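Local structure of discoidin-2 (Dictyostelium discoideum, 2VM9) at residues 74-79 with 91-96; 136-139 with 144-147; 14-19 with 149-154. The protein binds galactose and N-acetylgalactosamine sugars as a homotrimeric lectin for cell adhesion, and may take part in spore coat formation. All coordinates share one frame; numbering follows the deposited sequence.

Interaction 1 of 3, residues 74-79 with 91-96; sequences VAISTQ and YKLRYT
Ile76 and Leu93, their CA atoms 10.0 Å apart, face each other across two strand segments that run at 140° to one another with axes 11.4 Å apart at closest approach, as in the packed sheets of a beta-sandwich. Their side chains pass alongside, pointing opposite ways, with Ile76 CD1 3.8 Å from Leu93 CD2, and fill the gap between the sheets with hydrocarbon. The extended Ile76 chain, with CG1 turned anti to the backbone N (chi1 -178°), carries CD1 across. Its other branch, CG2, rests 3.4 Å from Tyr91 OH. Tyr91 is long enough to span the gap and ends in a hydroxyl. Thr78 comes at its ring obliquely, the methyl CG2 3.7 Å from Tyr91 CE2, while Thr78 OG1 bonds to Asn114 OD1 and accepts a hydrogen bond of 2.8 Å from a water. That water lies in the Tyr91 ring plane, 2.7 Å from Tyr91 OH, giving the buried phenol a polar partner. Phe125, Trp149 and Ile136 extend the apolar layer. Strand 70-79 is flanked by strands 121-131 and 146-153, with a classic beta bulge at Val74 and Ala75 opposite Tyr152; strand 87-96 lies between strands 133-142 and 102-112.

Interaction 2 of 3, residues 136-139 with 144-147; sequences IHPQ and HISL
Ser146 OG, held by both Ser53 OG and Gln86 OE1, sits on a side chain that turns its back on the contact, while its neighbours Ile145 and Leu147 face Pro138 and Ile136 of the opposing segment. This division is what an extended chain provides: one side can carry polar groups, the other apolar ones. Pro138 lies at the middle of the interface. Its ring is compact and apolar and, lacking an N-H, needs no backbone partner at that nitrogen; isoleucine and leucine supply branched methyls to pack on it. The Pro138 and Ile145 side chains cross at about a right angle, Ile145 CG2 coming within 3.8 Å of Pro138 CG and 3.9 Å of Pro138 CB. The first torsion of Ile145 leaves this CG2 anti to the backbone N, with CG1 beside that nitrogen (chi1 -64°). Leu147 crosses the same proline, also nearly at right angles, with CD2 4.1 Å from Pro138 CG. The same methyl meets Ile136 CD1 tip to tip at 4.2 Å, so Leu147 CD2 bridges two residues of the other sheet. Gln139 folds back and gives an almost straight hydrogen bond (172°) from NE2 to His137 O, 3.0 Å long; the acceptor lies in the amide plane, but the donor stands well above the carbonyl plane. Trp52 packs on both Ile145 and Leu147. Van der Waals and hydrophobic contact therefore joins the sheets here, while Ser146 and Gln139, which point away from the opposing segment, find their polar partners elsewhere.

Interaction 3 of 3, residues 14-19 with 149-154; sequences ALLNLR and WELYAL
Leu16 and Leu18 reach into the core of the discoidin (F5/8 type C) beta-sandwich and meet Leu151 and Trp149 of the facing sheet. Two apolar contacts make the interface. Leu16 and Leu151 point at each other's segments, cross at about a right angle and touch through their CD1 methyls at 3.8 Å. Leu18 and Trp149 run alongside with their ends pointing opposite ways, Leu18 CD2 lying 3.9 Å from Trp149 CZ2 in an oblique approach to the indole. Trp149 takes the less common first torsion, with CG between the backbone N and the carbonyl carbon (chi1 66°), and this brings the far end of its ring nearer to segment 14-19. The broad indole and the branched leucines fill the gap between the sheets; Ala65 of strand 63-67 packs on both Leu18 and Leu151. At the subunit contacts close by, Leu15 packs on Ser67 of the third subunit. Polar bonds lead outward: Arg19 NH2 bonds to Ala12 O of the second subunit, and Glu150, which starts away from segment 14-19, takes hydrogen bonds from Leu11 N (OE2) and Ala12 N (OE1) in the chain just before that segment. Its OE2 also accepts a hydrogen bond of 2.8 Å from the backbone Leu151 N, on the lone pair directed away from OE1.

Overall arrangement
All three interactions join the two sheets of one beta-sandwich, and strand pairing within each sheet connects them. Interactions 1 and 2, with centres 11 Å apart, are linked by a probable backbone hydrogen bond between neighbouring strands, Lys92 O to His137 N at 2.8 Å. Interactions 1 and 3 lie 10 Å apart between centres and share the pairing of strands 70-79 and 146-153, where Val74 N and Tyr152 O, 2.8 Å apart, probably form another. Interactions 2 and 3, 16 Å apart, both use strand 146-153 and meet inside the core, where Ile136 CG2 lies 3.6 Å from Trp149 CZ3. All three lie away from the known binding sites: calcium is held by Asn39, Ser40 and Asp47, and carbohydrate by Asp209, Arg218 and Trp238 of the lectin-like region.

Interaction 1 of 3, residues 74-79 with 91-96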
loop_
_atom_site.group_PDB
_atom_site.type_symbol
_atom_site.label_atom_id
_atom_site.label_comp_id
_atom_site.label_asym_id
_atom_site.label_seq_id
_atom_site.Cartn_x
_atom_site.Cartn_y
_atom_site.Cartn_z
ATOM N N VAL A 74 -6.735 6.789 -16.123
ATOM C CA VAL A 74 -6.902 7.890 -17.086
ATOM C C VAL A 74 -7.305 7.423 -18.487
ATOM O O VAL A 74 -7.842 8.203 -19.281
ATOM C CB VAL A 74 -5.622 8.799 -17.171
ATOM C CG1 VAL A 74 -5.335 9.418 -15.822
ATOM C CG2 VAL A 74 -4.388 8.020 -17.711
ATOM N N ALA A 75 -7.027 6.156 -18.812
ATOM C CA ALA A 75 -7.455 5.645 -20.117
ATOM C C ALA A 75 -7.468 4.139 -20.123
ATOM O O ALA A 75 -6.850 3.487 -19.250
ATOM C CB ALA A 75 -6.528 6.157 -21.247
ATOM N N ILE A 76 -8.209 3.605 -21.094
ATOM C CA ILE A 76 -8.136 2.176 -21.418
ATOM C C ILE A 76 -7.908 2.071 -22.922
ATOM O O ILE A 76 -8.457 2.874 -23.699
ATOM C CB ILE A 76 -9.443 1.448 -21.019
ATOM C CG1 ILE A 76 -9.355 -0.059 -21.320
ATOM C CG2 ILE A 76 -10.685 2.086 -21.723
ATOM C CD1 ILE A 76 -10.553 -0.812 -20.788
ATOM N N SER A 77 -7.118 1.083 -23.343
ATOM C CA SER A 77 -6.946 0.802 -24.751
ATOM C C SER A 77 -7.321 -0.656 -24.980
ATOM O O SER A 77 -6.935 -1.504 -24.184
ATOM C CB SER A 77 -5.502 0.981 -25.169
ATOM O OG SER A 77 -5.201 2.370 -25.174
ATOM N N THR A 78 -8.062 -0.926 -26.044
ATOM C CA THR A 78 -8.370 -2.313 -26.437
ATOM C C THR A 78 -7.961 -2.563 -27.885
ATOM O O THR A 78 -7.851 -1.645 -28.703
ATOM C CB THR A 78 -9.872 -2.693 -26.242
ATOM O OG1 THR A 78 -10.681 -1.979 -27.186
ATOM C CG2 THR A 78 -10.337 -2.366 -24.793
ATOM N N GLN A 79 -7.786 -3.840 -28.186
ATOM C CA GLN A 79 -7.311 -4.292 -29.456
ATOM C C GLN A 79 -7.955 -5.659 -29.656
ATOM O O GLN A 79 -8.348 -6.346 -28.698
ATOM C CB GLN A 79 -5.793 -4.372 -29.327
ATOM C CG GLN A 79 -4.998 -4.616 -30.528
ATOM C CD GLN A 79 -3.516 -4.572 -30.156
ATOM O OE1 GLN A 79 -3.132 -5.026 -29.068
ATOM N NE2 GLN A 79 -2.685 -4.038 -31.042
ATOM N N TYR A 91 -18.097 -2.662 -25.564
ATOM C CA TYR A 91 -18.078 -3.162 -24.193
ATOM C C TYR A 91 -18.576 -2.107 -23.206
ATOM O O TYR A 91 -18.694 -0.912 -23.538
ATOM C CB TYR A 91 -16.650 -3.616 -23.817
ATOM C CG TYR A 91 -15.603 -2.506 -23.874
ATOM C CD1 TYR A 91 -15.380 -1.673 -22.765
ATOM C CD2 TYR A 91 -14.811 -2.317 -25.013
ATOM C CE1 TYR A 91 -14.418 -0.649 -22.811
ATOM C CE2 TYR A 91 -13.828 -1.301 -25.055
ATOM C CZ TYR A 91 -13.654 -0.483 -23.951
ATOM O OH TYR A 91 -12.690 0.489 -23.975
ATOM N N LYS A 92 -18.876 -2.583 -22.002
ATOM C CA LYS A 92 -19.162 -1.740 -20.841
ATOM C C LYS A 92 -18.016 -1.881 -19.838
ATOM O O LYS A 92 -17.205 -2.826 -19.908
ATOM C CB LYS A 92 -20.472 -2.175 -20.166
ATOM C CG LYS A 92 -21.743 -1.904 -21.011
ATOM C CD LYS A 92 -22.977 -2.479 -20.311
ATOM C CE LYS A 92 -24.193 -2.285 -21.208
ATOM N NZ LYS A 92 -25.477 -2.565 -20.480
ATOM N N LEU A 93 -17.947 -0.930 -18.916
ATOM C CA LEU A 93 -16.939 -0.963 -17.859
ATOM C C LEU A 93 -17.644 -0.847 -16.526
ATOM O O LEU A 93 -18.639 -0.118 -16.396
ATOM C CB LEU A 93 -15.937 0.189 -17.996
ATOM C CG LEU A 93 -14.939 0.159 -19.145
ATOM C CD1 LEU A 93 -14.243 1.546 -19.207
ATOM C CD2 LEU A 93 -13.915 -1.019 -18.983
ATOM N N ARG A 94 -17.124 -1.589 -15.554
ATOM C CA ARG A 94 -17.578 -1.514 -14.175
ATOM C C ARG A 94 -16.352 -1.273 -13.314
ATOM O O ARG A 94 -15.230 -1.651 -13.683
ATOM C CB ARG A 94 -18.218 -2.840 -13.747
ATOM C CG ARG A 94 -19.194 -3.430 -14.741
ATOM C CD ARG A 94 -19.969 -4.570 -14.097
ATOM N NE ARG A 94 -20.900 -4.068 -13.090
ATOM C CZ ARG A 94 -20.982 -4.498 -11.834
ATOM N NH1 ARG A 94 -20.196 -5.482 -11.375
ATOM N NH2 ARG A 94 -21.883 -3.950 -11.042
ATOM N N TYR A 95 -16.547 -0.659 -12.158
ATOM C CA TYR A 95 -15.424 -0.516 -11.240
ATOM C C TYR A 95 -15.895 -0.414 -9.819
ATOM O O TYR A 95 -17.094 -0.253 -9.558
ATOM C CB TYR A 95 -14.529 0.670 -11.627
ATOM C CG TYR A 95 -15.224 1.995 -11.563
ATOM C CD1 TYR A 95 -15.249 2.731 -10.378
ATOM C CD2 TYR A 95 -15.863 2.521 -12.692
ATOM C CE1 TYR A 95 -15.873 3.971 -10.323
ATOM C CE2 TYR A 95 -16.510 3.758 -12.641
ATOM C CZ TYR A 95 -16.494 4.471 -11.459
ATOM O OH TYR A 95 -17.142 5.681 -11.395
ATOM N N THR A 96 -14.927 -0.510 -8.915
ATOM C CA THR A 96 -15.195 -0.414 -7.489
ATOM C C THR A 96 -14.025 0.253 -6.804
ATOM O O THR A 96 -12.851 -0.010 -7.089
ATOM C CB THR A 96 -15.469 -1.810 -6.836
ATOM O OG1 THR A 96 -15.795 -1.640 -5.441
ATOM C CG2 THR A 96 -14.231 -2.742 -6.999
HETATM O O HOH W 1 -11.347 0.580 -26.365
#

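Interaction 2 of 3, residues 136-139 with 144-147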
loop_
_atom_site.group_PDB
_atom_site.type_symbol
_atom_site.label_atom_id
_atom_site.label_comp_id
_atom_site.label_asym_id
_atom_site.label_seq_id
_atom_site.Cartn_x
_atom_site.Cartn_y
_atom_site.Cartn_z
ATOM N N ILE A 136 -13.633 -5.035 -17.586
ATOM C CA ILE A 136 -14.136 -4.861 -18.940
ATOM C C ILE A 136 -15.171 -5.948 -19.203
ATOM O O ILE A 136 -14.934 -7.135 -18.911
ATOM C CB ILE A 136 -12.977 -4.845 -19.977
ATOM C CG1 ILE A 136 -13.519 -4.587 -21.390
ATOM C CG2 ILE A 136 -12.112 -6.145 -19.899
ATOM C CD1 ILE A 136 -12.439 -4.196 -22.398
ATOM N N HIS A 137 -16.337 -5.521 -19.701
ATOM C CA HIS A 137 -17.500 -6.397 -19.910
ATOM C C HIS A 137 -17.892 -6.330 -21.390
ATOM O O HIS A 137 -18.707 -5.488 -21.778
ATOM C CB HIS A 137 -18.656 -5.917 -19.017
ATOM C CG HIS A 137 -18.569 -6.422 -17.606
ATOM N ND1 HIS A 137 -19.276 -7.527 -17.170
ATOM C CD2 HIS A 137 -17.864 -5.980 -16.535
ATOM C CE1 HIS A 137 -19.017 -7.738 -15.885
ATOM N NE2 HIS A 137 -18.160 -6.816 -15.478
ATOM N N PRO A 138 -17.245 -7.158 -22.237
ATOM C CA PRO A 138 -17.575 -7.185 -23.667
ATOM C C PRO A 138 -19.073 -7.360 -23.877
ATOM O O PRO A 138 -19.721 -8.166 -23.177
ATOM C CB PRO A 138 -16.830 -8.423 -24.167
ATOM C CG PRO A 138 -15.554 -8.414 -23.281
ATOM C CD PRO A 138 -16.162 -8.113 -21.908
ATOM N N GLN A 139 -19.624 -6.582 -24.808
ATOM C CA GLN A 139 -21.048 -6.702 -25.106
ATOM C C GLN A 139 -21.309 -7.343 -26.454
ATOM O O GLN A 139 -22.243 -8.118 -26.591
ATOM C CB GLN A 139 -21.733 -5.332 -25.074
ATOM C CG GLN A 139 -21.670 -4.711 -23.685
ATOM C CD GLN A 139 -22.410 -5.539 -22.638
ATOM O OE1 GLN A 139 -23.631 -5.720 -22.736
ATOM N NE2 GLN A 139 -21.676 -6.054 -21.631
ATOM N N HIS A 144 -15.555 -13.970 -31.985
ATOM C CA HIS A 144 -15.317 -14.486 -30.626
ATOM C C HIS A 144 -14.981 -13.338 -29.706
ATOM O O HIS A 144 -14.473 -12.325 -30.161
ATOM C CB HIS A 144 -14.135 -15.470 -30.636
ATOM C CG HIS A 144 -14.175 -16.453 -29.507
ATOM N ND1 HIS A 144 -14.784 -17.683 -29.619
ATOM C CD2 HIS A 144 -13.715 -16.369 -28.239
ATOM C CE1 HIS A 144 -14.673 -18.334 -28.474
ATOM N NE2 HIS A 144 -14.042 -17.549 -27.615
ATOM N N ILE A 145 -15.234 -13.515 -28.410
ATOM C CA ILE A 145 -14.826 -12.533 -27.421
ATOM C C ILE A 145 -13.318 -12.760 -27.207
ATOM O O ILE A 145 -12.907 -13.631 -26.449
ATOM C CB ILE A 145 -15.606 -12.694 -26.123
ATOM C CG1 ILE A 145 -17.095 -12.412 -26.383
ATOM C CG2 ILE A 145 -15.030 -11.758 -25.036
ATOM C CD1 ILE A 145 -18.016 -12.815 -25.202
ATOM N N SER A 146 -12.527 -11.973 -27.923
ATOM C CA SER A 146 -11.076 -12.050 -27.870
ATOM C C SER A 146 -10.562 -10.618 -27.858
ATOM O O SER A 146 -10.993 -9.774 -28.659
ATOM C CB SER A 146 -10.504 -12.807 -29.092
ATOM O OG SER A 146 -10.998 -14.147 -29.164
ATOM N N LEU A 147 -9.628 -10.325 -26.951
ATOM C CA LEU A 147 -9.120 -8.963 -26.906
ATOM C C LEU A 147 -7.740 -8.907 -26.285
ATOM O O LEU A 147 -7.302 -9.843 -25.576
ATOM C CB LEU A 147 -10.067 -8.013 -26.152
ATOM C CG LEU A 147 -10.183 -8.277 -24.634
ATOM C CD1 LEU A 147 -9.096 -7.558 -23.841
ATOM C CD2 LEU A 147 -11.549 -7.880 -24.106
#

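Interaction 3 of 3, residues 14-19 with 149-154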
loop_
_atom_site.group_PDB
_atom_site.type_symbol
_atom_site.label_atom_id
_atom_site.label_comp_id
_atom_site.label_asym_id
_atom_site.label_seq_id
_atom_site.Cartn_x
_atom_site.Cartn_y
_atom_site.Cartn_z
ATOM N N ALA A 14 3.110 -5.104 -14.723
ATOM C CA ALA A 14 2.669 -6.190 -13.839
ATOM C C ALA A 14 2.104 -5.652 -12.503
ATOM O O ALA A 14 2.412 -6.147 -11.427
ATOM C CB ALA A 14 3.816 -7.229 -13.611
ATOM N N LEU A 15 1.302 -4.596 -12.585
ATOM C CA LEU A 15 0.772 -3.954 -11.378
ATOM C C LEU A 15 -0.605 -4.469 -10.953
ATOM O O LEU A 15 -1.060 -4.171 -9.838
ATOM C CB LEU A 15 0.724 -2.433 -11.544
ATOM C CG LEU A 15 2.096 -1.749 -11.697
ATOM C CD1 LEU A 15 1.943 -0.262 -11.955
ATOM C CD2 LEU A 15 2.985 -2.003 -10.451
ATOM N N LEU A 16 -1.292 -5.183 -11.840
ATOM C CA LEU A 16 -2.661 -5.598 -11.556
ATOM C C LEU A 16 -2.811 -7.109 -11.698
ATOM O O LEU A 16 -2.199 -7.704 -12.574
ATOM C CB LEU A 16 -3.648 -4.895 -12.502
ATOM C CG LEU A 16 -3.654 -3.374 -12.381
ATOM C CD1 LEU A 16 -4.497 -2.783 -13.494
ATOM C CD2 LEU A 16 -4.184 -2.949 -10.984
ATOM N N ASN A 17 -3.591 -7.717 -10.814
ATOM C CA ASN A 17 -3.989 -9.112 -10.945
ATOM C C ASN A 17 -5.148 -9.125 -11.964
ATOM O O ASN A 17 -5.997 -8.221 -11.937
ATOM C CB ASN A 17 -4.551 -9.642 -9.620
ATOM C CG ASN A 17 -3.561 -9.555 -8.440
ATOM O OD1 ASN A 17 -3.815 -8.864 -7.413
ATOM N ND2 ASN A 17 -2.456 -10.287 -8.555
ATOM N N LEU A 18 -5.178 -10.124 -12.844
ATOM C CA LEU A 18 -6.294 -10.262 -13.814
ATOM C C LEU A 18 -7.059 -11.548 -13.542
ATOM O O LEU A 18 -6.463 -12.597 -13.231
ATOM C CB LEU A 18 -5.768 -10.295 -15.259
ATOM C CG LEU A 18 -5.069 -9.047 -15.818
ATOM C CD1 LEU A 18 -4.915 -9.191 -17.340
ATOM C CD2 LEU A 18 -5.865 -7.817 -15.474
ATOM N N ARG A 19 -8.371 -11.476 -13.690
ATOM C CA ARG A 19 -9.218 -12.652 -13.572
ATOM C C ARG A 19 -10.294 -12.603 -14.643
ATOM O O ARG A 19 -11.164 -11.724 -14.619
ATOM C CB ARG A 19 -9.900 -12.672 -12.206
ATOM C CG ARG A 19 -10.787 -13.923 -12.038
ATOM C CD ARG A 19 -11.369 -13.996 -10.637
ATOM N NE ARG A 19 -12.412 -12.995 -10.401
ATOM C CZ ARG A 19 -13.692 -13.107 -10.769
ATOM N NH1 ARG A 19 -14.112 -14.155 -11.455
ATOM N NH2 ARG A 19 -14.559 -12.141 -10.464
ATOM N N TRP A 149 -5.505 -5.559 -24.264
ATOM C CA TRP A 149 -5.843 -4.294 -23.630
ATOM C C TRP A 149 -4.739 -3.807 -22.716
ATOM O O TRP A 149 -3.804 -4.559 -22.380
ATOM C CB TRP A 149 -7.168 -4.392 -22.847
ATOM C CG TRP A 149 -7.138 -5.298 -21.645
ATOM C CD1 TRP A 149 -6.437 -6.480 -21.485
ATOM C CD2 TRP A 149 -7.859 -5.094 -20.431
ATOM N NE1 TRP A 149 -6.691 -7.006 -20.220
ATOM C CE2 TRP A 149 -7.582 -6.189 -19.578
ATOM C CE3 TRP A 149 -8.744 -4.099 -19.988
ATOM C CZ2 TRP A 149 -8.132 -6.292 -18.289
ATOM C CZ3 TRP A 149 -9.294 -4.205 -18.731
ATOM C CH2 TRP A 149 -8.994 -5.307 -17.893
ATOM N N GLU A 150 -4.865 -2.540 -22.337
ATOM C CA GLU A 150 -4.004 -1.947 -21.342
ATOM C C GLU A 150 -4.826 -0.922 -20.578
ATOM O O GLU A 150 -5.803 -0.350 -21.100
ATOM C CB GLU A 150 -2.778 -1.309 -21.998
ATOM C CG GLU A 150 -1.770 -0.645 -21.016
ATOM C CD GLU A 150 -1.248 -1.624 -19.955
ATOM O OE1 GLU A 150 -0.089 -2.060 -20.079
ATOM O OE2 GLU A 150 -1.986 -1.932 -18.994
ATOM N N LEU A 151 -4.452 -0.734 -19.319
ATOM C CA LEU A 151 -5.103 0.233 -18.449
ATOM C C LEU A 151 -4.040 1.205 -18.043
ATOM O O LEU A 151 -2.969 0.776 -17.593
ATOM C CB LEU A 151 -5.618 -0.496 -17.202
ATOM C CG LEU A 151 -6.901 -1.306 -17.410
ATOM C CD1 LEU A 151 -7.090 -2.280 -16.270
ATOM C CD2 LEU A 151 -8.141 -0.354 -17.574
ATOM N N TYR A 152 -4.343 2.505 -18.169
ATOM C CA TYR A 152 -3.371 3.580 -17.891
ATOM C C TYR A 152 -3.796 4.326 -16.633
ATOM O O TYR A 152 -4.962 4.688 -16.495
ATOM C CB TYR A 152 -3.255 4.554 -19.064
ATOM C CG TYR A 152 -2.785 3.843 -20.289
ATOM C CD1 TYR A 152 -1.421 3.668 -20.523
ATOM C CD2 TYR A 152 -3.708 3.295 -21.185
ATOM C CE1 TYR A 152 -0.966 2.980 -21.612
ATOM C CE2 TYR A 152 -3.267 2.592 -22.310
ATOM C CZ TYR A 152 -1.894 2.462 -22.524
ATOM O OH TYR A 152 -1.406 1.780 -23.581
ATOM N N ALA A 153 -2.848 4.516 -15.717
ATOM C CA ALA A 153 -3.167 5.162 -14.441
ATOM C C ALA A 153 -2.181 6.297 -14.176
ATOM O O ALA A 153 -1.076 6.320 -14.725
ATOM C CB ALA A 153 -3.113 4.125 -13.280
ATOM N N LEU A 154 -2.573 7.244 -13.326
ATOM C CA LEU A 154 -1.604 8.245 -12.893
ATOM C C LEU A 154 -0.459 7.579 -12.144
ATOM O O LEU A 154 -0.680 6.636 -11.416
ATOM C CB LEU A 154 -2.256 9.250 -11.948
ATOM C CG LEU A 154 -3.342 10.123 -12.572
ATOM C CD1 LEU A 154 -3.937 11.040 -11.489
ATOM C CD2 LEU A 154 -2.738 10.929 -13.737
#